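Local coordinates for uncharacterized protein (PDB 4WVA), which hydrolyses mannosylglycerate to mannose and glycerate, and also splits glucosylglycerate, as a GH63 enzyme built on an (alpha/alpha)6-barrel, at residues 10-15 against 407-412; 301-306 against 317-322; 311-316 against 367-372. All blocks are in the same frame, centred on the assembly; numbering follows the deposited sequence.

Contact 1 of 3, residues 10-15 against 407-412; sequences EVLQRN and GFSWSA
Val11 lays one of its two methyls over the start of helix 409-418. With CG1 anti to the backbone N (chi1 171°), that methyl sits 3.6 Å from Gly407 O, while the branch point behind it packs against a methyl on the next turn, Val11 CB to Ala412 CB being 3.8 Å. Leu12 works beside it from a less direct angle: its side chain sets off to the side of the partner, but the anti chi2 (-174°) brings CD2 back to 3.7 Å from Ser409 O and near Ser409 CB. Two residues of one helix thus grip the first turn of another. Ala412 points its CB at helix 4-15, where the methyl touches Val11 CB and, more loosely, Leu12 CD2.

Polar groups close the end of this apolar patch. The amide of Asn15 lies between the carbonyl of Gly407 and the hydroxyl of Ser409, and Ser409 OG has its main partner in Val22 O. Gly407, with positive phi and no side chain, lets Arg14 NH2 approach its CA to 4.1 Å, obliquely to the guanidinium plane. Phe408 is the N-cap residue; its O accepts two weak bonds from the amides of Ser411 and Ala412. Its ring turns away from helix 4-15, putting CE2 3.3 Å above one face of Trp410, near the rim. Ser411 OG lies in the plane of the Phe408 ring, at its edge.

That turning takes Phe408 to the catalytic pocket: its side chain comes within about 4 Å of those of Glu393, the probable proton acceptor, and Asp35, and of a bound Tris molecule. Helix 4-15 packs on the first turn of helix 409-418, on the side from which Phe408 turns away, while helix 33-43 borders both partners, Trp43 touching Leu12 and Ile39 touching Ser409.

Contact 2 of 3, residues 301-306 against 317-322; sequences AGFLPL and SLLAQE
The ring of Phe303 meets helix 313-327 with its edge: Leu319 O lies in the ring plane, 3.2 Å from CE1, where the slightly positive aromatic hydrogens would suit a carbonyl oxygen. Glu322 CG comes obliquely to the tip of the ring, 4.2 Å from CZ. Further round, Phe283 and Trp326 each make an edge-to-face pair with it, so two further aromatics pack on it.

Leu319 carries most of the contact from the other side. Its side chain and that of Phe303 pass one another in opposite directions, with Leu319 CB 4.0 Å from Phe303 CD1. An extended chi2 (178°) then splits its methyls between two neighbours. CD1 runs up to the branch of Leu306, 3.8 Å from CG and almost as near to both of that residue's methyls; CD2 goes the other way, 4.0 Å from Gly302 O. That carbonyl oxygen is buried here with no partner anywhere in the model.

In the helical barrel, this pairs a helix with the short element just before it in the chain. Residues 301-303 close a 3-10 segment that begins earlier, running through Leu304 into helix 305-308, and the chain soon returns as helix 313-327. The bond from Leu306 N to Phe303 O (3.0 Å) ties the two residues across the turn; Leu306 starts toward Leu319, whereas Phe303 reaches it with the end of its side chain. Helix 356-368 backs this turn, with Val362 against Phe303 and Phe366 against Leu306.

Glu322 starts out toward the turn but bends at chi2 (69°), carrying its carboxylate off to Lys298, with which OE2 forms a salt bridge; the same oxygen accepts from Trp326 NE1, and OE1 pairs with Arg325.

Contact 3 of 3, residues 311-316 against 367-372; sequences PHQGRA and RDYGFA
A Schellman motif ends helix 356-368 here, and its turn docks against the N-terminal end of helix 313-327. Gly370, at positive phi, is the C-prime residue: its N bonds to Arg367 O and the N of Phe371 to Phe366 O. The turn aims two aromatic side chains at the other segment.

Tyr369, the first residue to leave the helix, reaches furthest. Its hydroxyl donates to Pro311 O at 2.7 Å, lying in the carbonyl plane on a lone pair (C=O...O angle 131°). The Pro311 and Tyr369 side chains cross at about a right angle, Pro311 CG being 3.8 Å from Tyr369 CZ. Ala316 CB approaches the ring obliquely, 3.5 Å from Tyr369 CD2. The end of the Gln313 side chain lies at the ring edge, its amide plane tilted against the ring, the two side chains sliding past each other in opposite directions. A bend at chi2 (68°) brings that amide round to the turn, where it also meets Phe371 tip to tip, the two flat groups only 2° from coplanar. Ala316 CB touches Phe371 CE1 too, at 3.9 Å, so one small methyl serves both aromatics. Beside the turn, Arg367 takes hold of Asp368 OD1 side-on with NE and NH2.

Subunit interfaces run through this contact. Tyr369 stacks with His312 of the third subunit, and Asp368 OD2 bridges to Arg279 of that subunit, while His312 here stacks with Tyr369 of the second. Inside the subunit, Leu306 of helix 305-308 lies against Tyr369 and Ala316, and strand 283-288 offers Tyr284 to Pro311 and Arg315.

In the fold
Contacts 2 and 3 are neighbours, their centres 9 Å apart, and both use helix 313-327; Leu306 links them by touching Leu319 in one and Ala316 in the other. Contact 1 stands apart, about 29 Å and 32 Å from them between centres, and joins the two ends of the chain beside the catalytic pocket. Chemistry follows place. Contact 2, wholly buried, is hydrocarbon and aromatic edge. Contact 1, also mostly buried, adds polar groups where a helix begins. Contact 3, furthest out and only partly buried, relies on a tyrosine hydrogen bond and a helix-ending turn, and shares its aromatic and charged groups with neighbouring subunits.

Contact 1 of 3, residues 10-15 against 407-412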
loop_
_atom_site.group_PDB
_atom_site.type_symbol
_atom_site.label_atom_id
_atom_site.label_comp_id
_atom_site.label_asym_id
_atom_site.label_seq_id
_atom_site.Cartn_x
_atom_site.Cartn_y
_atom_site.Cartn_z
ATOM N N GLU A 10 9.038 39.133 13.633
ATOM C CA GLU A 10 9.385 39.756 14.907
ATOM C C GLU A 10 9.413 38.728 16.048
ATOM O O GLU A 10 10.347 38.722 16.867
ATOM C CB GLU A 10 8.411 40.896 15.222
ATOM C CG GLU A 10 8.665 41.575 16.550
ATOM C CD GLU A 10 7.544 42.512 16.957
ATOM O OE1 GLU A 10 6.789 42.996 16.063
ATOM O OE2 GLU A 10 7.433 42.755 18.189
ATOM N N VAL A 11 8.418 37.845 16.085
ATOM C CA VAL A 11 8.364 36.805 17.124
ATOM C C VAL A 11 9.571 35.884 17.030
ATOM O O VAL A 11 10.214 35.585 18.046
ATOM C CB VAL A 11 7.054 35.982 17.060
ATOM C CG1 VAL A 11 7.124 34.769 17.993
ATOM C CG2 VAL A 11 5.860 36.869 17.381
ATOM N N LEU A 12 9.890 35.420 15.821
ATOM C CA LEU A 12 11.030 34.508 15.660
ATOM C C LEU A 12 12.333 35.184 16.049
ATOM O O LEU A 12 13.156 34.593 16.743
ATOM C CB LEU A 12 11.113 33.960 14.247
ATOM C CG LEU A 12 9.985 33.016 13.818
ATOM C CD1 LEU A 12 10.276 32.426 12.451
ATOM C CD2 LEU A 12 9.756 31.913 14.853
ATOM N N GLN A 13 12.522 36.421 15.597
ATOM C CA GLN A 13 13.747 37.147 15.953
ATOM C C GLN A 13 13.853 37.448 17.452
ATOM O O GLN A 13 14.944 37.355 18.015
ATOM C CB GLN A 13 13.900 38.406 15.112
ATOM C CG GLN A 13 14.103 38.134 13.621
ATOM C CD GLN A 13 15.502 37.701 13.228
ATOM O OE1 GLN A 13 16.207 37.017 13.972
ATOM N NE2 GLN A 13 15.899 38.072 12.017
ATOM N N ARG A 14 12.731 37.773 18.093
ATOM C CA ARG A 14 12.700 37.969 19.553
ATOM C C ARG A 14 13.039 36.694 20.307
ATOM O O ARG A 14 13.755 36.737 21.329
ATOM C CB ARG A 14 11.335 38.496 20.043
ATOM C CG ARG A 14 11.094 39.970 19.737
ATOM C CD ARG A 14 9.857 40.515 20.468
ATOM N NE ARG A 14 8.667 39.660 20.313
ATOM C CZ ARG A 14 7.959 39.092 21.300
ATOM N NH1 ARG A 14 8.286 39.253 22.586
ATOM N NH2 ARG A 14 6.899 38.336 21.001
ATOM N N ASN A 15 12.550 35.552 19.802
ATOM C CA ASN A 15 12.785 34.275 20.481
ATOM C C ASN A 15 14.096 33.602 20.068
ATOM O O ASN A 15 14.475 32.570 20.622
ATOM C CB ASN A 15 11.611 33.312 20.232
ATOM C CG ASN A 15 10.308 33.771 20.863
ATOM O OD1 ASN A 15 9.231 33.228 20.538
ATOM N ND2 ASN A 15 10.373 34.723 21.760
ATOM N N GLY A 407 3.612 34.855 22.311
ATOM C CA GLY A 407 4.680 34.937 21.323
ATOM C C GLY A 407 5.258 33.564 21.028
ATOM O O GLY A 407 6.473 33.320 21.219
ATOM N N PHE A 408 4.374 32.643 20.632
ATOM C CA PHE A 408 4.757 31.245 20.524
ATOM C C PHE A 408 5.344 30.937 19.148
ATOM O O PHE A 408 4.705 31.167 18.113
ATOM C CB PHE A 408 3.561 30.344 20.828
ATOM C CG PHE A 408 3.932 28.906 20.959
ATOM C CD1 PHE A 408 4.666 28.434 22.058
ATOM C CD2 PHE A 408 3.623 28.024 19.957
ATOM C CE1 PHE A 408 5.009 27.100 22.166
ATOM C CE2 PHE A 408 3.967 26.694 20.062
ATOM C CZ PHE A 408 4.653 26.219 21.162
ATOM N N SER A 409 6.555 30.395 19.158
ATOM C CA SER A 409 7.395 30.315 17.964
ATOM C C SER A 409 6.805 29.488 16.823
ATOM O O SER A 409 6.779 29.964 15.701
ATOM C CB SER A 409 8.795 29.826 18.318
ATOM O OG SER A 409 9.425 30.784 19.155
ATOM N N TRP A 410 6.326 28.267 17.061
ATOM C CA TRP A 410 5.909 27.497 15.884
ATOM C C TRP A 410 4.641 28.052 15.225
ATOM O O TRP A 410 4.389 27.810 14.036
ATOM C CB TRP A 410 5.823 25.988 16.103
ATOM C CG TRP A 410 4.664 25.382 16.810
ATOM C CD1 TRP A 410 3.331 25.723 16.760
ATOM C CD2 TRP A 410 4.740 24.205 17.622
ATOM N NE1 TRP A 410 2.603 24.849 17.513
ATOM C CE2 TRP A 410 3.449 23.903 18.053
ATOM C CE3 TRP A 410 5.800 23.399 18.038
ATOM C CZ2 TRP A 410 3.179 22.831 18.895
ATOM C CZ3 TRP A 410 5.542 22.333 18.856
ATOM C CH2 TRP A 410 4.240 22.058 19.295
ATOM N N SER A 411 3.877 28.822 15.981
ATOM C CA SER A 411 2.702 29.499 15.417
ATOM C C SER A 411 3.171 30.558 14.423
ATOM O O SER A 411 2.721 30.580 13.283
ATOM C CB SER A 411 1.836 30.097 16.531
ATOM O OG SER A 411 1.303 29.065 17.353
ATOM N N ALA A 412 4.107 31.399 14.852
ATOM C CA ALA A 412 4.731 32.376 13.964
ATOM C C ALA A 412 5.410 31.708 12.780
ATOM O O ALA A 412 5.216 32.102 11.621
ATOM C CB ALA A 412 5.695 33.258 14.735
#

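Contact 2 of 3, residues 301-306 against 317-322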
loop_
_atom_site.group_PDB
_atom_site.type_symbol
_atom_site.label_atom_id
_atom_site.label_comp_id
_atom_site.label_asym_id
_atom_site.label_seq_id
_atom_site.Cartn_x
_atom_site.Cartn_y
_atom_site.Cartn_z
ATOM N N ALA A 301 -4.411 13.739 17.153
ATOM C CA ALA A 301 -3.288 12.893 16.735
ATOM C C ALA A 301 -3.727 11.764 15.803
ATOM O O ALA A 301 -2.967 11.322 14.959
ATOM C CB ALA A 301 -2.571 12.303 17.937
ATOM N N GLY A 302 -4.962 11.314 15.960
ATOM C CA GLY A 302 -5.520 10.269 15.126
ATOM C C GLY A 302 -5.736 10.637 13.668
ATOM O O GLY A 302 -6.007 9.753 12.878
ATOM N N PHE A 303 -5.629 11.921 13.319
ATOM C CA PHE A 303 -5.624 12.364 11.925
ATOM C C PHE A 303 -4.220 12.286 11.310
ATOM O O PHE A 303 -4.083 12.307 10.084
ATOM C CB PHE A 303 -6.137 13.797 11.784
ATOM C CG PHE A 303 -7.605 13.951 12.035
ATOM C CD1 PHE A 303 -8.518 13.795 10.990
ATOM C CD2 PHE A 303 -8.070 14.265 13.294
ATOM C CE1 PHE A 303 -9.874 13.943 11.211
ATOM C CE2 PHE A 303 -9.438 14.414 13.524
ATOM C CZ PHE A 303 -10.328 14.236 12.491
ATOM N N LEU A 304 -3.184 12.136 12.134
ATOM C CA LEU A 304 -1.827 12.285 11.627
ATOM C C LEU A 304 -1.382 11.158 10.678
ATOM O O LEU A 304 -0.474 11.381 9.900
ATOM C CB LEU A 304 -0.831 12.529 12.755
ATOM C CG LEU A 304 -0.977 13.899 13.433
ATOM C CD1 LEU A 304 -0.096 13.925 14.664
ATOM C CD2 LEU A 304 -0.604 15.027 12.482
ATOM N N PRO A 305 -2.052 9.988 10.671
ATOM C CA PRO A 305 -1.643 9.054 9.599
ATOM C C PRO A 305 -1.822 9.601 8.180
ATOM O O PRO A 305 -1.168 9.137 7.256
ATOM C CB PRO A 305 -2.466 7.800 9.895
ATOM C CG PRO A 305 -2.598 7.836 11.377
ATOM C CD PRO A 305 -2.862 9.295 11.682
ATOM N N LEU A 306 -2.681 10.593 7.996
ATOM C CA LEU A 306 -2.754 11.259 6.694
ATOM C C LEU A 306 -1.404 11.871 6.286
ATOM O O LEU A 306 -1.006 11.812 5.119
ATOM C CB LEU A 306 -3.827 12.337 6.717
ATOM C CG LEU A 306 -5.256 11.873 6.972
ATOM C CD1 LEU A 306 -6.125 13.059 7.375
ATOM C CD2 LEU A 306 -5.831 11.142 5.768
ATOM N N SER A 317 -11.246 9.295 3.610
ATOM C CA SER A 317 -12.575 9.888 3.491
ATOM C C SER A 317 -13.354 9.778 4.805
ATOM O O SER A 317 -14.099 10.702 5.152
ATOM C CB SER A 317 -13.352 9.297 2.295
ATOM O OG SER A 317 -14.123 8.165 2.645
ATOM N N LEU A 318 -13.178 8.685 5.543
ATOM C CA LEU A 318 -13.823 8.547 6.865
ATOM C C LEU A 318 -13.251 9.569 7.870
ATOM O O LEU A 318 -13.988 10.165 8.681
ATOM C CB LEU A 318 -13.739 7.101 7.384
ATOM C CG LEU A 318 -14.500 6.097 6.506
ATOM C CD1 LEU A 318 -14.167 4.680 6.915
ATOM C CD2 LEU A 318 -15.994 6.314 6.602
ATOM N N LEU A 319 -11.935 9.802 7.814
ATOM C CA LEU A 319 -11.349 10.889 8.599
ATOM C C LEU A 319 -11.886 12.268 8.178
ATOM O O LEU A 319 -12.141 13.120 9.047
ATOM C CB LEU A 319 -9.817 10.855 8.529
ATOM C CG LEU A 319 -9.121 9.725 9.285
ATOM C CD1 LEU A 319 -7.603 9.794 9.078
ATOM C CD2 LEU A 319 -9.444 9.796 10.777
ATOM N N ALA A 320 -12.056 12.494 6.876
ATOM C CA ALA A 320 -12.606 13.768 6.387
ATOM C C ALA A 320 -14.004 14.005 6.970
ATOM O O ALA A 320 -14.323 15.106 7.406
ATOM C CB ALA A 320 -12.645 13.805 4.878
ATOM N N GLN A 321 -14.806 12.949 7.012
ATOM C CA GLN A 321 -16.135 13.012 7.624
ATOM C C GLN A 321 -16.050 13.347 9.102
ATOM O O GLN A 321 -16.816 14.172 9.608
ATOM C CB GLN A 321 -16.891 11.698 7.406
ATOM C CG GLN A 321 -17.237 11.488 5.953
ATOM C CD GLN A 321 -18.080 10.255 5.692
ATOM O OE1 GLN A 321 -17.867 9.201 6.273
ATOM N NE2 GLN A 321 -19.040 10.388 4.800
ATOM N N GLU A 322 -15.092 12.740 9.796
ATOM C CA GLU A 322 -14.931 13.006 11.208
ATOM C C GLU A 322 -14.519 14.460 11.452
ATOM O O GLU A 322 -15.040 15.088 12.367
ATOM C CB GLU A 322 -13.929 12.046 11.850
ATOM C CG GLU A 322 -13.888 12.131 13.368
ATOM C CD GLU A 322 -15.145 11.608 14.060
ATOM O OE1 GLU A 322 -15.975 10.914 13.419
ATOM O OE2 GLU A 322 -15.277 11.864 15.270
#

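Contact 3 of 3, residues 311-316 against 367-372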
loop_
_atom_site.group_PDB
_atom_site.type_symbol
_atom_site.label_atom_id
_atom_site.label_comp_id
_atom_site.label_asym_id
_atom_site.label_seq_id
_atom_site.Cartn_x
_atom_site.Cartn_y
_atom_site.Cartn_z
ATOM N N PRO A 311 -2.886 5.570 4.954
ATOM C CA PRO A 311 -4.222 5.039 4.684
ATOM C C PRO A 311 -4.548 4.958 3.207
ATOM O O PRO A 311 -3.945 5.670 2.402
ATOM C CB PRO A 311 -5.169 6.077 5.303
ATOM C CG PRO A 311 -4.360 7.234 5.627
ATOM C CD PRO A 311 -2.932 6.815 5.738
ATOM N N HIS A 312 -5.506 4.110 2.858
ATOM C CA HIS A 312 -6.150 4.232 1.571
ATOM C C HIS A 312 -7.181 5.363 1.613
ATOM O O HIS A 312 -7.514 5.889 2.660
ATOM C CB HIS A 312 -6.753 2.894 1.060
ATOM C CG HIS A 312 -7.777 2.266 1.960
ATOM N ND1 HIS A 312 -8.990 2.849 2.239
ATOM C CD2 HIS A 312 -7.799 1.058 2.573
ATOM C CE1 HIS A 312 -9.703 2.050 3.016
ATOM N NE2 HIS A 312 -9.006 0.955 3.232
ATOM N N GLN A 313 -7.624 5.747 0.436
ATOM C CA GLN A 313 -8.511 6.887 0.264
ATOM C C GLN A 313 -9.826 6.768 1.012
ATOM O O GLN A 313 -10.356 7.766 1.480
ATOM C CB GLN A 313 -8.830 7.023 -1.219
ATOM C CG GLN A 313 -9.587 8.272 -1.605
ATOM C CD GLN A 313 -8.771 9.514 -1.441
ATOM O OE1 GLN A 313 -9.312 10.618 -1.506
ATOM N NE2 GLN A 313 -7.449 9.366 -1.301
ATOM N N GLY A 314 -10.379 5.563 1.050
ATOM C CA GLY A 314 -11.623 5.310 1.786
ATOM C C GLY A 314 -11.475 5.671 3.243
ATOM O O GLY A 314 -12.315 6.368 3.825
ATOM N N ARG A 315 -10.381 5.230 3.838
ATOM C CA ARG A 315 -10.068 5.522 5.193
ATOM C C ARG A 315 -9.847 7.043 5.392
ATOM O O ARG A 315 -10.320 7.634 6.357
ATOM C CB ARG A 315 -8.838 4.728 5.588
ATOM C CG ARG A 315 -8.526 4.737 7.040
ATOM C CD ARG A 315 -7.711 3.495 7.386
ATOM N NE ARG A 315 -8.522 2.303 7.304
ATOM C CZ ARG A 315 -8.114 1.077 7.585
ATOM N NH1 ARG A 315 -6.881 0.850 8.016
ATOM N NH2 ARG A 315 -8.999 0.068 7.500
ATOM N N ALA A 316 -9.153 7.678 4.452
ATOM C CA ALA A 316 -8.975 9.124 4.480
ATOM C C ALA A 316 -10.331 9.845 4.403
ATOM O O ALA A 316 -10.545 10.860 5.068
ATOM C CB ALA A 316 -8.058 9.584 3.345
ATOM N N ARG A 367 -4.634 17.446 1.993
ATOM C CA ARG A 367 -4.272 17.885 0.638
ATOM C C ARG A 367 -3.732 16.718 -0.161
ATOM O O ARG A 367 -4.106 16.527 -1.324
ATOM C CB ARG A 367 -3.247 19.025 0.691
ATOM C CG ARG A 367 -2.868 19.628 -0.662
ATOM C CD ARG A 367 -1.794 18.861 -1.438
ATOM N NE ARG A 367 -0.720 18.402 -0.555
ATOM C CZ ARG A 367 0.316 19.135 -0.144
ATOM N NH1 ARG A 367 0.474 20.391 -0.562
ATOM N NH2 ARG A 367 1.210 18.598 0.689
ATOM N N ASP A 368 -2.863 15.931 0.455
ATOM C CA ASP A 368 -2.216 14.826 -0.234
ATOM C C ASP A 368 -3.250 13.777 -0.676
ATOM O O ASP A 368 -3.026 13.052 -1.655
ATOM C CB ASP A 368 -1.190 14.152 0.681
ATOM C CG ASP A 368 0.025 15.015 0.973
ATOM O OD1 ASP A 368 0.295 16.001 0.241
ATOM O OD2 ASP A 368 0.752 14.678 1.948
ATOM N N TYR A 369 -4.362 13.693 0.052
ATOM C CA TYR A 369 -5.444 12.751 -0.267
ATOM C C TYR A 369 -6.546 13.380 -1.127
ATOM O O TYR A 369 -7.578 12.757 -1.363
ATOM C CB TYR A 369 -6.008 12.118 1.030
ATOM C CG TYR A 369 -5.123 10.986 1.526
ATOM C CD1 TYR A 369 -4.034 11.234 2.338
ATOM C CD2 TYR A 369 -5.326 9.673 1.108
ATOM C CE1 TYR A 369 -3.181 10.228 2.740
ATOM C CE2 TYR A 369 -4.468 8.651 1.494
ATOM C CZ TYR A 369 -3.415 8.925 2.335
ATOM O OH TYR A 369 -2.564 7.950 2.762
ATOM N N GLY A 370 -6.336 14.597 -1.618
ATOM C CA GLY A 370 -7.326 15.241 -2.509
ATOM C C GLY A 370 -8.434 16.025 -1.846
ATOM O O GLY A 370 -9.309 16.558 -2.541
ATOM N N PHE A 371 -8.380 16.148 -0.515
ATOM C CA PHE A 371 -9.403 16.852 0.258
ATOM C C PHE A 371 -9.020 18.328 0.376
ATOM O O PHE A 371 -8.665 18.836 1.440
ATOM C CB PHE A 371 -9.595 16.178 1.614
ATOM C CG PHE A 371 -10.206 14.805 1.502
ATOM C CD1 PHE A 371 -9.415 13.672 1.517
ATOM C CD2 PHE A 371 -11.574 14.660 1.334
ATOM C CE1 PHE A 371 -9.986 12.404 1.387
ATOM C CE2 PHE A 371 -12.143 13.400 1.200
ATOM C CZ PHE A 371 -11.349 12.279 1.222
ATOM N N ALA A 372 -9.097 19.020 -0.753
ATOM C CA ALA A 372 -8.592 20.391 -0.852
ATOM C C ALA A 372 -9.401 21.370 0.002
ATOM O O ALA A 372 -8.836 22.285 0.622
ATOM C CB ALA A 372 -8.591 20.838 -2.310
#